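Local coordinates for protein DNA polymerase beta (Leishmania infantum, PDB 4P4M) that extends DNA primers from deoxynucleoside triphosphates along a template in a metal-dependent reaction, probably serving base excision repair and other DNA repair pathways, at residues E153-E159 and Y267-R271. Coordinates in Å, arbitrary orientation, origin at the centre of the assembly. Residues are numbered along the deposited sequence.
With nucleotides of chain B.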
# COMPACT_ATOMS: atom_id res chain seq x y z
N GLU A 153 10.34 9.95 10.09
CA GLU A 153 11.69 9.37 10.05
C GLU A 153 11.75 8.29 8.96
O GLU A 153 10.83 7.51 8.82
CB GLU A 153 12.04 8.77 11.41
CG GLU A 153 12.10 9.82 12.54
CD GLU A 153 13.25 10.79 12.36
OE1 GLU A 153 14.39 10.32 12.15
OE2 GLU A 153 13.03 12.03 12.42
N LYS A 154 12.82 8.26 8.17
CA LYS A 154 12.93 7.25 7.12
C LYS A 154 13.49 5.93 7.66
O LYS A 154 14.20 5.91 8.66
CB LYS A 154 13.74 7.76 5.92
CG LYS A 154 15.00 8.57 6.26
CD LYS A 154 15.47 9.36 5.04
CE LYS A 154 16.71 10.19 5.32
NZ LYS A 154 17.94 9.37 5.52
N ILE A 155 13.13 4.83 7.01
CA ILE A 155 13.56 3.49 7.40
C ILE A 155 14.83 3.09 6.63
O ILE A 155 14.80 3.03 5.40
CB ILE A 155 12.48 2.44 7.06
CG1 ILE A 155 11.08 2.90 7.53
CG2 ILE A 155 12.85 1.07 7.67
CD1 ILE A 155 9.94 1.96 7.10
N PRO A 156 15.94 2.79 7.34
CA PRO A 156 17.14 2.32 6.65
C PRO A 156 16.91 0.93 6.06
O PRO A 156 16.19 0.12 6.66
CB PRO A 156 18.19 2.21 7.78
CG PRO A 156 17.58 2.86 8.98
CD PRO A 156 16.09 2.78 8.80
N MET A 157 17.53 0.65 4.91
CA MET A 157 17.37 -0.64 4.25
C MET A 157 17.57 -1.82 5.21
O MET A 157 16.81 -2.79 5.17
CB MET A 157 18.32 -0.77 3.04
CG MET A 157 18.33 -2.16 2.40
SD MET A 157 19.36 -2.29 0.92
CE MET A 157 18.41 -1.34 -0.26
N GLN A 158 18.58 -1.75 6.07
CA GLN A 158 18.84 -2.85 7.00
C GLN A 158 17.63 -3.18 7.87
O GLN A 158 17.39 -4.35 8.18
CB GLN A 158 20.08 -2.59 7.88
CG GLN A 158 20.00 -1.33 8.76
CD GLN A 158 19.32 -1.56 10.11
OE1 GLN A 158 19.09 -2.70 10.53
NE2 GLN A 158 18.99 -0.47 10.80
N GLU A 159 16.87 -2.17 8.28
CA GLU A 159 15.68 -2.44 9.08
C GLU A 159 14.53 -3.02 8.24
O GLU A 159 13.79 -3.88 8.72
CB GLU A 159 15.22 -1.20 9.87
CG GLU A 159 14.17 -1.55 10.93
CD GLU A 159 13.60 -0.33 11.64
OE1 GLU A 159 12.36 -0.25 11.78
OE2 GLU A 159 14.39 0.55 12.05
N TYR A 267 13.07 -0.07 18.78
CA TYR A 267 12.78 0.43 17.42
C TYR A 267 11.66 1.47 17.38
O TYR A 267 10.78 1.48 18.24
CB TYR A 267 12.39 -0.74 16.49
CG TYR A 267 13.50 -1.73 16.23
CD1 TYR A 267 14.38 -1.57 15.16
CD2 TYR A 267 13.67 -2.84 17.05
CE1 TYR A 267 15.40 -2.49 14.93
CE2 TYR A 267 14.68 -3.76 16.83
CZ TYR A 267 15.54 -3.58 15.78
OH TYR A 267 16.55 -4.50 15.57
N LYS A 268 11.70 2.32 16.36
CA LYS A 268 10.60 3.24 16.05
C LYS A 268 9.42 2.46 15.45
O LYS A 268 9.62 1.47 14.74
CB LYS A 268 11.05 4.26 15.00
CG LYS A 268 12.16 5.23 15.45
CD LYS A 268 12.52 6.16 14.28
CE LYS A 268 13.57 7.21 14.65
NZ LYS A 268 14.95 6.64 14.73
N ALA A 269 8.20 2.92 15.70
CA ALA A 269 7.05 2.42 14.95
C ALA A 269 7.11 2.93 13.49
O ALA A 269 7.48 4.08 13.25
CB ALA A 269 5.74 2.82 15.63
N ARG A 270 6.75 2.07 12.54
CA ARG A 270 6.82 2.40 11.11
C ARG A 270 5.46 2.26 10.45
O ARG A 270 4.63 1.45 10.88
CB ARG A 270 7.78 1.44 10.38
CG ARG A 270 9.18 1.29 11.00
CD ARG A 270 9.89 2.65 11.11
NE ARG A 270 11.35 2.51 11.29
CZ ARG A 270 12.20 3.52 11.18
NH1 ARG A 270 11.74 4.74 10.90
NH2 ARG A 270 13.51 3.34 11.34
N ARG A 271 5.23 3.02 9.37
CA ARG A 271 4.04 2.82 8.55
C ARG A 271 4.14 1.50 7.78
O ARG A 271 5.09 1.28 7.03
CB ARG A 271 3.81 3.99 7.59
CG ARG A 271 3.38 5.25 8.32
CD ARG A 271 2.94 6.36 7.35
NE ARG A 271 4.01 6.76 6.44
CZ ARG A 271 4.00 6.54 5.12
NH1 ARG A 271 2.97 5.92 4.55
NH2 ARG A 271 5.02 6.94 4.37
P DA B 5 0.01 6.56 2.41
OP1 DA B 5 0.62 5.89 3.57
OP2 DA B 5 0.81 7.54 1.65
O5' DA B 5 -0.54 5.43 1.45
C5' DA B 5 0.30 4.58 0.74
C4' DA B 5 -0.53 3.53 0.04
O4' DA B 5 -1.57 4.16 -0.76
C3' DA B 5 0.29 2.71 -0.95
O3' DA B 5 -0.36 1.45 -1.20
C2' DA B 5 0.27 3.66 -2.14
C1' DA B 5 -1.20 4.06 -2.13
N9 DA B 5 -1.58 5.29 -2.85
C8 DA B 5 -1.45 6.59 -2.44
N7 DA B 5 -1.94 7.47 -3.30
C5 DA B 5 -2.43 6.69 -4.34
C6 DA B 5 -3.07 7.00 -5.56
N6 DA B 5 -3.34 8.25 -5.97
N1 DA B 5 -3.43 5.97 -6.37
C2 DA B 5 -3.16 4.73 -5.96
N3 DA B 5 -2.57 4.31 -4.84
C4 DA B 5 -2.22 5.35 -4.06
O HOH W 1 8.97 5.68 10.41
O HOH W 2 10.32 -1.05 13.75
O HOH W 3 13.93 2.12 14.49
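A charged side chain can be buried within a fold if each of its polar atoms finds a partner, and the palm of this family X polymerase, a nucleotidyltransferase fold, supplies an example. Strand 155-156 and strand 270-277 do not pair with each other here; each pairs with strand 193-203, which carries the magnesium ligands Asp196 and Asp198, and the CA atoms of Ile155 and Arg270 remain 7.8 Å apart. Arg270 spans the gap. Its guanidinium meets the carboxylate of Glu159, in the first turn of helix 157-175, whose N-cap position is held by Pro156, in a bidentate salt bridge: Arg270 NE donates to Glu159 OE1 and Arg270 NH2 to Glu159 OE2, both at 3.0 Å and nearly linear. The remaining nitrogen, Arg270 NH1, reaches the loop through water 1, which accepts from Arg270 NH1 at 3.0 Å and donates to Glu153 O at 3.1 Å. Ile155 covers one face of the guanidinium with CG1, and Ile155 CG1 also packs on Arg270 CD at 3.8 Å.

Glu159 is just as fully engaged. Besides Arg270, OE1 has His163 NE2 as a hydrogen-bond partner and accepts a hydrogen bond from water 2, while OE2 accepts one from water 3; the edge of the Tyr267 ring lies beside OE2. On the active-site side, the next residue, Arg271, approaches the primer-template DNA, with Arg271 NH1 2.5 Å from OP1 of DA5 of chain B. The two waters between the Glu159 carboxylate and Lys268 also satisfy that residue's backbone: water 2 donates to Lys268 O at 2.8 Å, and water 3 accepts from Lys268 N at 2.9 Å.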